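Local coordinates for MaoC domain protein dehydratase (PDB 4E3E) that catalyses the reversible dehydration of beta-methylmalyl-CoA to mesaconyl-CoA, a step of the glyoxylate assimilation cycle, at residues E12-R15 with L16-I20; I71-G74 with K75-D79; V130-N133 with Q134-V138; S168-V171 with T172-T175; L260-N263 with G264-A268. All blocks are in the same frame, centred on the assembly; numbering follows the deposited sequence.

In the fold
The long antiparallel sheet with helices 65-80 and 250-265 against it is consistent with a double hot-dog fold. Contacts 2 and 5 lie on these two helices, their centres about 28 Å apart on opposite sides of the chain's centre. Contact 1 leads into an outermost strand and touches contact 2 where Phe14 CZ lies 3.6 Å from Asp79 O. Contact 3, a hairpin of the same sheet, meets contact 2 between Gly131 CA and Val72 CG2. Contact 4 lies in a loop about 7 Å from contact 3 at the nearest atoms. The probable substrate site is closest to contacts 2 and 3: side chains of Phe73 and Asn87, like those of Glu137 and Ala97, are about 4 Å apart.

Contact 1: residues E12-R15 with L16-I20; sequences EDFR and LGQTI
Leu16 follows Arg15 in a type II beta turn that runs on to Gln18; it touches Arg15 with CB alone, 3.7 Å from Arg15 C, and its side chain packs on Val161. Gly17 has a positive phi (86°), at which a beta carbon would jam against the carbonyl oxygen of Leu16, so glycine suits the place. Gln18 closes the turn through its N, 3.0 Å from Arg15 O. Its side chain then folds back: with CG between the backbone N and the carbonyl carbon (chi1 84°) and the rest extended, OE1 accepts from Arg15 N at 2.8 Å, the donor standing above the amide carbonyl plane. NE2 has a weak link to a water that donates to Asp13 O. A leucine in place of Gln18 would probably leave Arg15 N without its acceptor and the turn less firmly tied. Ile20 brings CD1 to the edge of the Phe14 ring, 4.3 Å from CE1, and Ile80 of helix 65-80 packs on both side chains. Upstream, Arg15 NH1 donates to Glu12 O (2.7 Å) and Phe14 O (2.9 Å). Amide and guanidinium thus add side-chain bonds to the turn's own backbone bond, while Gly17 and Gln18 already pair with Val111.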
loop_
_atom_site.group_PDB
_atom_site.type_symbol
_atom_site.label_atom_id
_atom_site.label_comp_id
_atom_site.label_asym_id
_atom_site.label_seq_id
_atom_site.Cartn_x
_atom_site.Cartn_y
_atom_site.Cartn_z
ATOM N N GLU A 12 7.892 35.428 9.999
ATOM C CA GLU A 12 7.987 36.358 11.133
ATOM C C GLU A 12 7.642 35.703 12.477
ATOM O O GLU A 12 7.913 36.264 13.543
ATOM C CB GLU A 12 7.135 37.621 10.894
ATOM C CG GLU A 12 5.627 37.397 10.799
ATOM C CD GLU A 12 5.128 37.210 9.370
ATOM O OE1 GLU A 12 5.638 36.314 8.656
ATOM O OE2 GLU A 12 4.208 37.957 8.968
ATOM N N ASP A 13 7.056 34.511 12.410
ATOM C CA ASP A 13 6.662 33.775 13.605
ATOM C C ASP A 13 7.827 33.071 14.289
ATOM O O ASP A 13 7.730 32.725 15.466
ATOM C CB ASP A 13 5.556 32.767 13.279
ATOM C CG ASP A 13 4.298 33.433 12.752
ATOM O OD1 ASP A 13 3.989 34.573 13.173
ATOM O OD2 ASP A 13 3.615 32.817 11.913
ATOM N N PHE A 14 8.919 32.863 13.556
ATOM C CA PHE A 14 10.067 32.135 14.082
ATOM C C PHE A 14 10.951 32.993 14.981
ATOM O O PHE A 14 11.136 34.183 14.733
ATOM C CB PHE A 14 10.896 31.532 12.945
ATOM C CG PHE A 14 10.208 30.404 12.222
ATOM C CD1 PHE A 14 10.031 29.158 12.842
ATOM C CD2 PHE A 14 9.743 30.576 10.917
ATOM C CE1 PHE A 14 9.395 28.114 12.172
ATOM C CE2 PHE A 14 9.111 29.539 10.245
ATOM C CZ PHE A 14 8.938 28.305 10.868
ATOM N N ARG A 15 11.480 32.376 16.032
ATOM C CA ARG A 15 12.417 33.043 16.924
ATOM C C ARG A 15 13.720 32.263 17.003
ATOM O O ARG A 15 13.709 31.048 17.235
ATOM C CB ARG A 15 11.823 33.211 18.324
ATOM C CG ARG A 15 10.670 34.200 18.407
ATOM C CD ARG A 15 11.102 35.606 18.014
ATOM N NE ARG A 15 9.988 36.550 18.047
ATOM C CZ ARG A 15 9.110 36.726 17.061
ATOM N NH1 ARG A 15 9.199 36.021 15.939
ATOM N NH2 ARG A 15 8.135 37.616 17.200
ATOM N N LEU A 16 14.839 32.962 16.806
ATOM C CA LEU A 16 16.152 32.347 16.937
ATOM C C LEU A 16 16.267 31.627 18.276
ATOM O O LEU A 16 15.973 32.195 19.322
ATOM C CB LEU A 16 17.271 33.390 16.814
ATOM C CG LEU A 16 18.685 32.796 16.884
ATOM C CD1 LEU A 16 18.941 31.907 15.670
ATOM C CD2 LEU A 16 19.747 33.878 17.006
ATOM N N GLY A 17 16.687 30.373 18.232
ATOM C CA GLY A 17 16.861 29.589 19.446
ATOM C C GLY A 17 15.617 28.875 19.959
ATOM O O GLY A 17 15.703 28.122 20.933
ATOM N N GLN A 18 14.459 29.095 19.341
ATOM C CA GLN A 18 13.246 28.390 19.812
ATOM C C GLN A 18 13.293 26.896 19.476
ATOM O O GLN A 18 13.750 26.504 18.393
ATOM C CB GLN A 18 11.950 29.029 19.281
ATOM C CG GLN A 18 11.540 28.579 17.885
ATOM C CD GLN A 18 10.200 29.141 17.442
ATOM O OE1 GLN A 18 10.130 29.912 16.486
ATOM N NE2 GLN A 18 9.129 28.750 18.130
ATOM N N THR A 19 12.838 26.077 20.419
ATOM C CA THR A 19 12.700 24.644 20.205
ATOM C C THR A 19 11.226 24.309 20.001
ATOM O O THR A 19 10.382 24.682 20.819
ATOM C CB THR A 19 13.260 23.843 21.392
ATOM O OG1 THR A 19 14.650 24.142 21.527
ATOM C CG2 THR A 19 13.109 22.339 21.159
ATOM N N ILE A 20 10.926 23.627 18.897
ATOM C CA ILE A 20 9.585 23.169 18.612
ATOM C C ILE A 20 9.503 21.654 18.795
ATOM O O ILE A 20 10.266 20.897 18.170
ATOM C CB ILE A 20 9.158 23.529 17.177
ATOM C CG1 ILE A 20 9.265 25.050 16.947
ATOM C CG2 ILE A 20 7.745 23.018 16.902
ATOM C CD1 ILE A 20 9.122 25.466 15.501
HETATM O O HOH W 1 6.500 30.121 16.367
#

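Contact 2: residues I71-G74 with K75-D79; sequences IVFG and KTVPD
Phe73 lays the CE1 corner of its ring against Val77 CG2, 3.6 Å away and obliquely, one turn further along helix 65-80. This helix packs on the antiparallel sheet, as the central helix of a hot-dog fold does. Its bonding changes within the contact. Lys75 N still reaches back four residues to Ile71 O (3.1 Å), whereas Val77 N bonds better to Gly74 O, three residues back, than to Phe73 O, where the bond is weak.

Phe73 O is instead gripped by Thr76, which bonds to it twice. Thr76 N approaches from above the carbonyl plane at 3.0 Å, while OG1 comes in that plane, on a lone pair, at 2.8 Å. A chi1 of 77° tucks the hydroxyl back over the helix backbone to reach this oxygen, and it also meets Arg144 NH2 from strand 138-149. A valine in place of Thr76 would probably leave Arg144 without this partner and Phe73 O without its in-plane donor.

Lys75 runs alongside Ile71 and points the same way, its CE 4.1 Å from Ile71 CG2. The long aliphatic chain suits this buried place, since its charged end travels on to Gln226 OE1 and Thr24 O. Phe73 itself comes near Asn87, a probable substrate-binding residue, and packs on Tyr142. Further on the helix is kinked, and Pro78, with no N-H to donate, suits the place; its CD lies 3.5 Å from Gly74 O.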
loop_
_atom_site.group_PDB
_atom_site.type_symbol
_atom_site.label_atom_id
_atom_site.label_comp_id
_atom_site.label_asym_id
_atom_site.label_seq_id
_atom_site.Cartn_x
_atom_site.Cartn_y
_atom_site.Cartn_z
ATOM N N ILE A 71 10.153 10.032 7.615
ATOM C CA ILE A 71 9.284 10.096 8.783
ATOM C C ILE A 71 9.678 11.238 9.737
ATOM O O ILE A 71 8.810 12.018 10.148
ATOM C CB ILE A 71 9.183 8.725 9.482
ATOM C CG1 ILE A 71 8.351 7.779 8.587
ATOM C CG2 ILE A 71 8.538 8.865 10.869
ATOM C CD1 ILE A 71 8.371 6.337 9.015
ATOM N N VAL A 72 10.972 11.338 10.069
ATOM C CA VAL A 72 11.500 12.443 10.889
ATOM C C VAL A 72 11.186 13.793 10.212
ATOM O O VAL A 72 10.625 14.714 10.840
ATOM C CB VAL A 72 13.012 12.260 11.179
ATOM C CG1 VAL A 72 13.625 13.538 11.759
ATOM C CG2 VAL A 72 13.226 11.104 12.168
ATOM N N PHE A 73 11.511 13.890 8.928
ATOM C CA PHE A 73 11.196 15.088 8.129
ATOM C C PHE A 73 9.705 15.410 8.136
ATOM O O PHE A 73 9.312 16.556 8.399
ATOM C CB PHE A 73 11.725 14.918 6.701
ATOM C CG PHE A 73 11.521 16.118 5.797
ATOM C CD1 PHE A 73 10.279 16.404 5.238
ATOM C CD2 PHE A 73 12.610 16.930 5.444
ATOM C CE1 PHE A 73 10.115 17.492 4.361
ATOM C CE2 PHE A 73 12.452 18.001 4.574
ATOM C CZ PHE A 73 11.200 18.291 4.029
ATOM N N GLY A 74 8.874 14.410 7.850
ATOM C CA GLY A 74 7.421 14.604 7.819
ATOM C C GLY A 74 6.834 15.217 9.086
ATOM O O GLY A 74 5.979 16.090 9.005
ATOM N N LYS A 75 7.286 14.757 10.254
ATOM C CA LYS A 75 6.839 15.317 11.534
ATOM C C LYS A 75 7.073 16.822 11.660
ATOM O O LYS A 75 6.321 17.508 12.365
ATOM C CB LYS A 75 7.555 14.657 12.719
ATOM C CG LYS A 75 7.553 13.154 12.717
ATOM C CD LYS A 75 6.161 12.645 12.897
ATOM C CE LYS A 75 5.772 11.684 11.789
ATOM N NZ LYS A 75 4.331 11.539 12.086
ATOM N N THR A 76 8.120 17.319 11.003
ATOM C CA THR A 76 8.517 18.725 11.139
ATOM C C THR A 76 7.701 19.605 10.206
ATOM O O THR A 76 7.605 20.825 10.414
ATOM C CB THR A 76 10.020 18.967 10.824
ATOM O OG1 THR A 76 10.254 18.951 9.397
ATOM C CG2 THR A 76 10.895 17.957 11.520
ATOM N N VAL A 77 7.111 18.988 9.186
ATOM C CA VAL A 77 6.410 19.764 8.137
ATOM C C VAL A 77 5.296 20.716 8.652
ATOM O O VAL A 77 5.275 21.904 8.265
ATOM C CB VAL A 77 5.930 18.860 6.983
ATOM C CG1 VAL A 77 5.024 19.628 6.009
ATOM C CG2 VAL A 77 7.139 18.287 6.242
ATOM N N PRO A 78 4.381 20.224 9.524
ATOM C CA PRO A 78 3.318 21.123 10.017
ATOM C C PRO A 78 3.849 22.437 10.623
ATOM O O PRO A 78 3.265 23.494 10.383
ATOM C CB PRO A 78 2.618 20.275 11.097
ATOM C CG PRO A 78 2.873 18.861 10.681
ATOM C CD PRO A 78 4.294 18.892 10.170
ATOM N N ASP A 79 4.963 22.366 11.352
ATOM C CA ASP A 79 5.504 23.521 12.086
ATOM C C ASP A 79 6.587 24.312 11.359
ATOM O O ASP A 79 6.806 25.485 11.663
ATOM C CB ASP A 79 6.053 23.063 13.434
ATOM C CG ASP A 79 5.022 22.314 14.248
ATOM O OD1 ASP A 79 3.913 22.847 14.429
ATOM O OD2 ASP A 79 5.304 21.193 14.697
#

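Contact 3: residues V130-N133 with Q134-V138; sequences VGVN and QWDEV
The beta hairpin joining strands 122-132 and 138-149 turns here, with Asn133 and Glu137 facing each other across its end. The type I turn from Asn133 to Asp136 is closed by Asp136 N on Asn133 O at 2.9 Å. Asn133 N in turn donates to Glu137 O at 2.8 Å. Asp136 takes the positive phi (64°) that aspartate, like asparagine and glycine, accepts more readily than most residues.

Asn133 does most of the work with its side chain, whose chi1 of 62° folds the amide in over the turn. There OD1 accepts twice, from Trp135 N at 2.9 Å, an Asx turn, and from Glu137 N at 3.0 Å; the two donors stand on opposite faces of the amide. ND2 gives a nearly straight bond (172°) to Glu137 OE1, 2.9 Å away, using the anti lone pair of the carboxylate and lying in the amide's own plane. Few residues but asparagine offer a short acceptor and donor together. Gln134 CG rests over one face of the Trp135 ring, while its amide end turns away to Thr104 N and Asp103.

Behind the turn, Val132 and Val138 form an antiparallel non-hydrogen-bonded pair. Val138 CG2 touches both Val132 CG1 and Val130 CG1 at 4.0 Å, and these branched residues suit strands. Left-handed Asp136 at the last position of the type I turn, with Glu137 paired to Asn133, makes this a hairpin with a type I turn and a G1 beta bulge.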
loop_
_atom_site.group_PDB
_atom_site.type_symbol
_atom_site.label_atom_id
_atom_site.label_comp_id
_atom_site.label_asym_id
_atom_site.label_seq_id
_atom_site.Cartn_x
_atom_site.Cartn_y
_atom_site.Cartn_z
ATOM N N VAL A 130 15.947 16.831 15.157
ATOM C CA VAL A 130 16.507 15.672 15.851
ATOM C C VAL A 130 15.395 14.644 16.080
ATOM O O VAL A 130 14.345 14.967 16.663
ATOM C CB VAL A 130 17.131 16.108 17.188
ATOM C CG1 VAL A 130 17.656 14.905 17.989
ATOM C CG2 VAL A 130 18.248 17.133 16.947
ATOM N N GLY A 131 15.610 13.420 15.595
ATOM C CA GLY A 131 14.654 12.330 15.799
ATOM C C GLY A 131 15.248 11.383 16.809
ATOM O O GLY A 131 16.408 11.023 16.673
ATOM N N VAL A 132 14.470 11.002 17.825
ATOM C CA VAL A 132 14.919 10.064 18.848
ATOM C C VAL A 132 13.991 8.858 18.875
ATOM O O VAL A 132 12.839 8.944 18.450
ATOM C CB VAL A 132 15.011 10.695 20.280
ATOM C CG1 VAL A 132 16.056 11.809 20.320
ATOM C CG2 VAL A 132 13.666 11.218 20.775
ATOM N N ASN A 133 14.470 7.731 19.385
ATOM C CA ASN A 133 13.577 6.592 19.520
ATOM C C ASN A 133 12.955 6.600 20.925
ATOM O O ASN A 133 13.133 7.565 21.686
ATOM C CB ASN A 133 14.311 5.280 19.205
ATOM C CG ASN A 133 15.459 5.024 20.156
ATOM O OD1 ASN A 133 15.541 5.638 21.222
ATOM N ND2 ASN A 133 16.364 4.130 19.772
ATOM N N GLN A 134 12.246 5.529 21.263
ATOM C CA GLN A 134 11.532 5.410 22.540
ATOM C C GLN A 134 12.481 5.341 23.742
ATOM O O GLN A 134 12.038 5.444 24.882
ATOM C CB GLN A 134 10.568 4.196 22.525
ATOM C CG GLN A 134 11.235 2.811 22.550
ATOM C CD GLN A 134 11.583 2.262 21.160
ATOM O OE1 GLN A 134 11.638 2.997 20.160
ATOM N NE2 GLN A 134 11.810 0.953 21.096
ATOM N N TRP A 135 13.777 5.166 23.475
ATOM C CA TRP A 135 14.812 5.117 24.525
ATOM C C TRP A 135 15.540 6.432 24.637
ATOM O O TRP A 135 16.546 6.541 25.343
ATOM C CB TRP A 135 15.814 4.009 24.221
ATOM C CG TRP A 135 15.172 2.655 24.087
ATOM C CD1 TRP A 135 14.913 1.947 22.912
ATOM C CD2 TRP A 135 14.654 1.813 25.166
ATOM N NE1 TRP A 135 14.300 0.757 23.188
ATOM C CE2 TRP A 135 14.115 0.610 24.520
ATOM C CE3 TRP A 135 14.587 1.926 26.551
ATOM C CZ2 TRP A 135 13.531 -0.414 25.247
ATOM C CZ3 TRP A 135 14.002 0.879 27.280
ATOM C CH2 TRP A 135 13.493 -0.264 26.644
ATOM N N ASP A 136 15.035 7.436 23.924
ATOM C CA ASP A 136 15.657 8.755 23.823
ATOM C C ASP A 136 17.028 8.741 23.148
ATOM O O ASP A 136 17.809 9.658 23.354
ATOM C CB ASP A 136 15.729 9.453 25.198
ATOM C CG ASP A 136 14.371 9.931 25.681
ATOM O OD1 ASP A 136 13.588 10.444 24.853
ATOM O OD2 ASP A 136 14.083 9.795 26.886
ATOM N N GLU A 137 17.318 7.714 22.348
ATOM C CA GLU A 137 18.544 7.692 21.530
ATOM C C GLU A 137 18.274 8.412 20.215
ATOM O O GLU A 137 17.238 8.202 19.604
ATOM C CB GLU A 137 18.971 6.260 21.227
ATOM C CG GLU A 137 19.225 5.404 22.473
ATOM C CD GLU A 137 19.459 3.929 22.140
ATOM O OE1 GLU A 137 18.617 3.292 21.446
ATOM O OE2 GLU A 137 20.495 3.397 22.581
ATOM N N VAL A 138 19.212 9.253 19.788
ATOM C CA VAL A 138 19.117 9.942 18.507
ATOM C C VAL A 138 19.321 8.916 17.396
ATOM O O VAL A 138 20.303 8.174 17.406
ATOM C CB VAL A 138 20.190 11.046 18.429
ATOM C CG1 VAL A 138 20.228 11.682 17.049
ATOM C CG2 VAL A 138 19.965 12.091 19.539
#

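Contact 4: residues S168-V171 with T172-T175; sequences SVPV and TDLT
Leu174 wedges its two methyl groups between valines, and this is the tight side of a compact bend in the long loop after strand 138-149. Its CG is anti to the carbonyl carbon (chi1 -59°), which brings the fork over residues 169-171: CD2 meets Val169 CG1 at 3.8 Å, and CD1 meets Val171 CG2 at 4.0 Å. Val169 CG1 also rests on Asp173 CB. The apolar patch so formed continues onto the sheet, for Leu174 and Val169 pack on Ala273 of strand 270-278, and Leu174 and Val171 touch Ile301. Leucine, branching one carbon beyond valine, can serve two neighbours at once.

The backbone of the bend is held by two successive bonds, each reaching three residues back. Asp173 N gives a short one to Pro170 O (2.7 Å), arriving well above the carbonyl plane, while Leu174 N makes only a weak one to Val171 O. A water donates to that same Val171 O (2.7 Å) and to Leu174 O (2.9 Å), bridging the two carbonyls.

The other side is exposed and polar. Asp173 turns OD2 across the ring of Pro170, with CD 3.4 Å away, and Thr172 OG1 lies beside Pro170 CB at 3.7 Å. Both are van der Waals approaches of oxygen to carbon. Proline, whose ring restricts phi to values near the -61° found here, favours entry to the bend. Apolar contacts thus anchor the loop to the sheet, while backbone bonds and a water, rather than side-chain polar groups, set its shape.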
loop_
_atom_site.group_PDB
_atom_site.type_symbol
_atom_site.label_atom_id
_atom_site.label_comp_id
_atom_site.label_asym_id
_atom_site.label_seq_id
_atom_site.Cartn_x
_atom_site.Cartn_y
_atom_site.Cartn_z
ATOM N N SER A 168 30.114 18.178 5.134
ATOM C CA SER A 168 29.776 16.760 5.172
ATOM C C SER A 168 29.778 16.327 6.628
ATOM O O SER A 168 30.349 17.019 7.479
ATOM C CB SER A 168 30.811 15.930 4.386
ATOM O OG SER A 168 32.133 16.118 4.898
ATOM N N VAL A 169 29.140 15.197 6.913
ATOM C CA VAL A 169 29.286 14.547 8.212
ATOM C C VAL A 169 30.668 13.889 8.232
ATOM O O VAL A 169 30.959 13.070 7.365
ATOM C CB VAL A 169 28.189 13.481 8.441
ATOM C CG1 VAL A 169 28.429 12.727 9.753
ATOM C CG2 VAL A 169 26.795 14.121 8.418
ATOM N N PRO A 170 31.532 14.247 9.214
ATOM C CA PRO A 170 32.875 13.646 9.263
ATOM C C PRO A 170 32.830 12.125 9.434
ATOM O O PRO A 170 31.973 11.602 10.154
ATOM C CB PRO A 170 33.514 14.279 10.508
ATOM C CG PRO A 170 32.745 15.532 10.742
ATOM C CD PRO A 170 31.343 15.270 10.261
ATOM N N VAL A 171 33.759 11.437 8.781
ATOM C CA VAL A 171 33.830 9.983 8.832
ATOM C C VAL A 171 33.958 9.490 10.290
ATOM O O VAL A 171 33.486 8.401 10.630
ATOM C CB VAL A 171 34.959 9.448 7.903
ATOM C CG1 VAL A 171 36.345 9.671 8.499
ATOM C CG2 VAL A 171 34.751 7.979 7.591
ATOM N N THR A 172 34.547 10.320 11.150
ATOM C CA THR A 172 34.694 9.986 12.567
ATOM C C THR A 172 33.365 10.084 13.322
ATOM O O THR A 172 33.267 9.597 14.443
ATOM C CB THR A 172 35.742 10.879 13.248
ATOM O OG1 THR A 172 35.479 12.246 12.910
ATOM C CG2 THR A 172 37.152 10.509 12.769
ATOM N N ASP A 173 32.346 10.692 12.707
ATOM C CA ASP A 173 31.002 10.788 13.312
ATOM C C ASP A 173 30.021 9.702 12.841
ATOM O O ASP A 173 28.901 9.620 13.349
ATOM C CB ASP A 173 30.361 12.164 13.029
ATOM C CG ASP A 173 31.006 13.295 13.820
ATOM O OD1 ASP A 173 31.801 13.037 14.742
ATOM O OD2 ASP A 173 30.707 14.460 13.521
ATOM N N LEU A 174 30.423 8.891 11.867
ATOM C CA LEU A 174 29.514 7.893 11.291
ATOM C C LEU A 174 29.286 6.724 12.229
ATOM O O LEU A 174 30.224 6.208 12.804
ATOM C CB LEU A 174 30.059 7.358 9.969
ATOM C CG LEU A 174 30.320 8.362 8.839
ATOM C CD1 LEU A 174 30.814 7.641 7.598
ATOM C CD2 LEU A 174 29.072 9.148 8.506
ATOM N N THR A 175 28.032 6.308 12.367
ATOM C CA THR A 175 27.693 5.071 13.075
ATOM C C THR A 175 27.850 3.899 12.107
ATOM O O THR A 175 27.369 3.964 10.974
ATOM C CB THR A 175 26.258 5.127 13.640
ATOM O OG1 THR A 175 26.189 6.154 14.630
ATOM C CG2 THR A 175 25.854 3.810 14.281
HETATM O O HOH W 2 33.017 6.239 12.183
#

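Contact 5: residues L260-N263 with G264-A268; sequences LSFN and GLANA
Leu265 and Gly264 turn their backbone N-H groups back on Ser261 and Phe262 as helix 250-265 comes to its end. Leu265 N donates to Ser261 O at 2.9 Å; the nitrogen lies nearly on the line of the C=O bond, although its N-H points off it (132°). Gly264 N makes a weak bond to Phe262 O, also at 2.9 Å and bent (127°); the geometry is that of an inverse gamma turn centred on Asn263. Further on, a type I turn from Leu265 to Ala268 is closed by Ala268 N on Leu265 O at 2.9 Å. Gly264 has a positive phi, and a beta carbon there would collide with Asn263 O, so glycine is the fitting residue.

The polar groups freed by the unwinding are met by neighbours. Asn263 O accepts from His207 ND1, Gly264 O has Tyr199 OH, and Ala268 O has Arg258 NH1. Ser261 OG bonds to Arg258 O, one turn earlier in the helix. Asn263 sends OD1 to Asn6 N of the third subunit, while ND2 makes a weak bond to Asp209, so this buried amide has partners at both ends and ties the helix end to another chain.

The apolar side chains occupy the remaining sides. Leu265 brings CB to 3.3 Å from Ser261 O and packs on Met348 and Ser293 of the sheet. Phe262 meets Phe44 edge-to-face. One face of its ring takes the small methyl of Ala266 in a CH-pi contact: Ala266 CB lies 3.9 Å from the centroid of the Phe262 ring, 20° off the normal.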
loop_
_atom_site.group_PDB
_atom_site.type_symbol
_atom_site.label_atom_id
_atom_site.label_comp_id
_atom_site.label_asym_id
_atom_site.label_seq_id
_atom_site.Cartn_x
_atom_site.Cartn_y
_atom_site.Cartn_z
ATOM N N LEU A 260 17.028 3.079 -7.552
ATOM C CA LEU A 260 17.673 2.904 -8.850
ATOM C C LEU A 260 19.182 2.670 -8.750
ATOM O O LEU A 260 19.760 1.911 -9.545
ATOM C CB LEU A 260 17.446 4.152 -9.704
ATOM C CG LEU A 260 16.025 4.482 -10.141
ATOM C CD1 LEU A 260 15.993 5.861 -10.781
ATOM C CD2 LEU A 260 15.470 3.418 -11.082
ATOM N N SER A 261 19.824 3.332 -7.786
ATOM C CA SER A 261 21.265 3.180 -7.566
ATOM C C SER A 261 21.689 1.730 -7.259
ATOM O O SER A 261 22.873 1.397 -7.421
ATOM C CB SER A 261 21.771 4.126 -6.466
ATOM O OG SER A 261 21.613 3.540 -5.176
ATOM N N PHE A 262 20.739 0.881 -6.833
ATOM C CA PHE A 262 21.025 -0.560 -6.627
ATOM C C PHE A 262 21.719 -1.166 -7.850
ATOM O O PHE A 262 22.586 -2.029 -7.713
ATOM C CB PHE A 262 19.768 -1.384 -6.314
ATOM C CG PHE A 262 20.066 -2.860 -6.003
ATOM C CD1 PHE A 262 20.436 -3.261 -4.724
ATOM C CD2 PHE A 262 20.001 -3.826 -7.005
ATOM C CE1 PHE A 262 20.723 -4.589 -4.442
ATOM C CE2 PHE A 262 20.287 -5.159 -6.740
ATOM C CZ PHE A 262 20.647 -5.546 -5.452
ATOM N N ASN A 263 21.323 -0.720 -9.042
ATOM C CA ASN A 263 21.990 -1.118 -10.259
ATOM C C ASN A 263 23.309 -0.359 -10.355
ATOM O O ASN A 263 23.377 0.706 -10.980
ATOM C CB ASN A 263 21.110 -0.840 -11.500
ATOM C CG ASN A 263 21.685 -1.464 -12.758
ATOM O OD1 ASN A 263 22.536 -2.351 -12.679
ATOM N ND2 ASN A 263 21.228 -1.007 -13.928
ATOM N N GLY A 264 24.344 -0.883 -9.696
ATOM C CA GLY A 264 25.684 -0.295 -9.780
ATOM C C GLY A 264 26.297 0.015 -8.430
ATOM O O GLY A 264 27.524 0.196 -8.324
ATOM N N LEU A 265 25.448 0.094 -7.403
ATOM C CA LEU A 265 25.913 0.304 -6.028
ATOM C C LEU A 265 25.277 -0.689 -5.046
ATOM O O LEU A 265 24.997 -0.336 -3.905
ATOM C CB LEU A 265 25.646 1.757 -5.594
ATOM C CG LEU A 265 26.569 2.813 -6.217
ATOM C CD1 LEU A 265 25.976 4.206 -6.104
ATOM C CD2 LEU A 265 27.972 2.751 -5.600
ATOM N N ALA A 266 25.066 -1.931 -5.489
ATOM C CA ALA A 266 24.358 -2.943 -4.695
ATOM C C ALA A 266 24.962 -3.193 -3.303
ATOM O O ALA A 266 24.226 -3.457 -2.354
ATOM C CB ALA A 266 24.255 -4.254 -5.469
ATOM N N ASN A 267 26.287 -3.106 -3.172
ATOM C CA ASN A 267 26.910 -3.353 -1.858
ATOM C C ASN A 267 26.966 -2.124 -0.950
ATOM O O ASN A 267 27.479 -2.208 0.178
ATOM C CB ASN A 267 28.287 -4.030 -2.006
ATOM C CG ASN A 267 28.162 -5.497 -2.380
ATOM O OD1 ASN A 267 28.801 -5.972 -3.325
ATOM N ND2 ASN A 267 27.324 -6.218 -1.650
ATOM N N ALA A 268 26.428 -0.990 -1.431
ATOM C CA ALA A 268 26.265 0.198 -0.588
ATOM C C ALA A 268 25.092 -0.067 0.350
ATOM O O ALA A 268 23.978 0.432 0.142
ATOM C CB ALA A 268 26.029 1.448 -1.427
#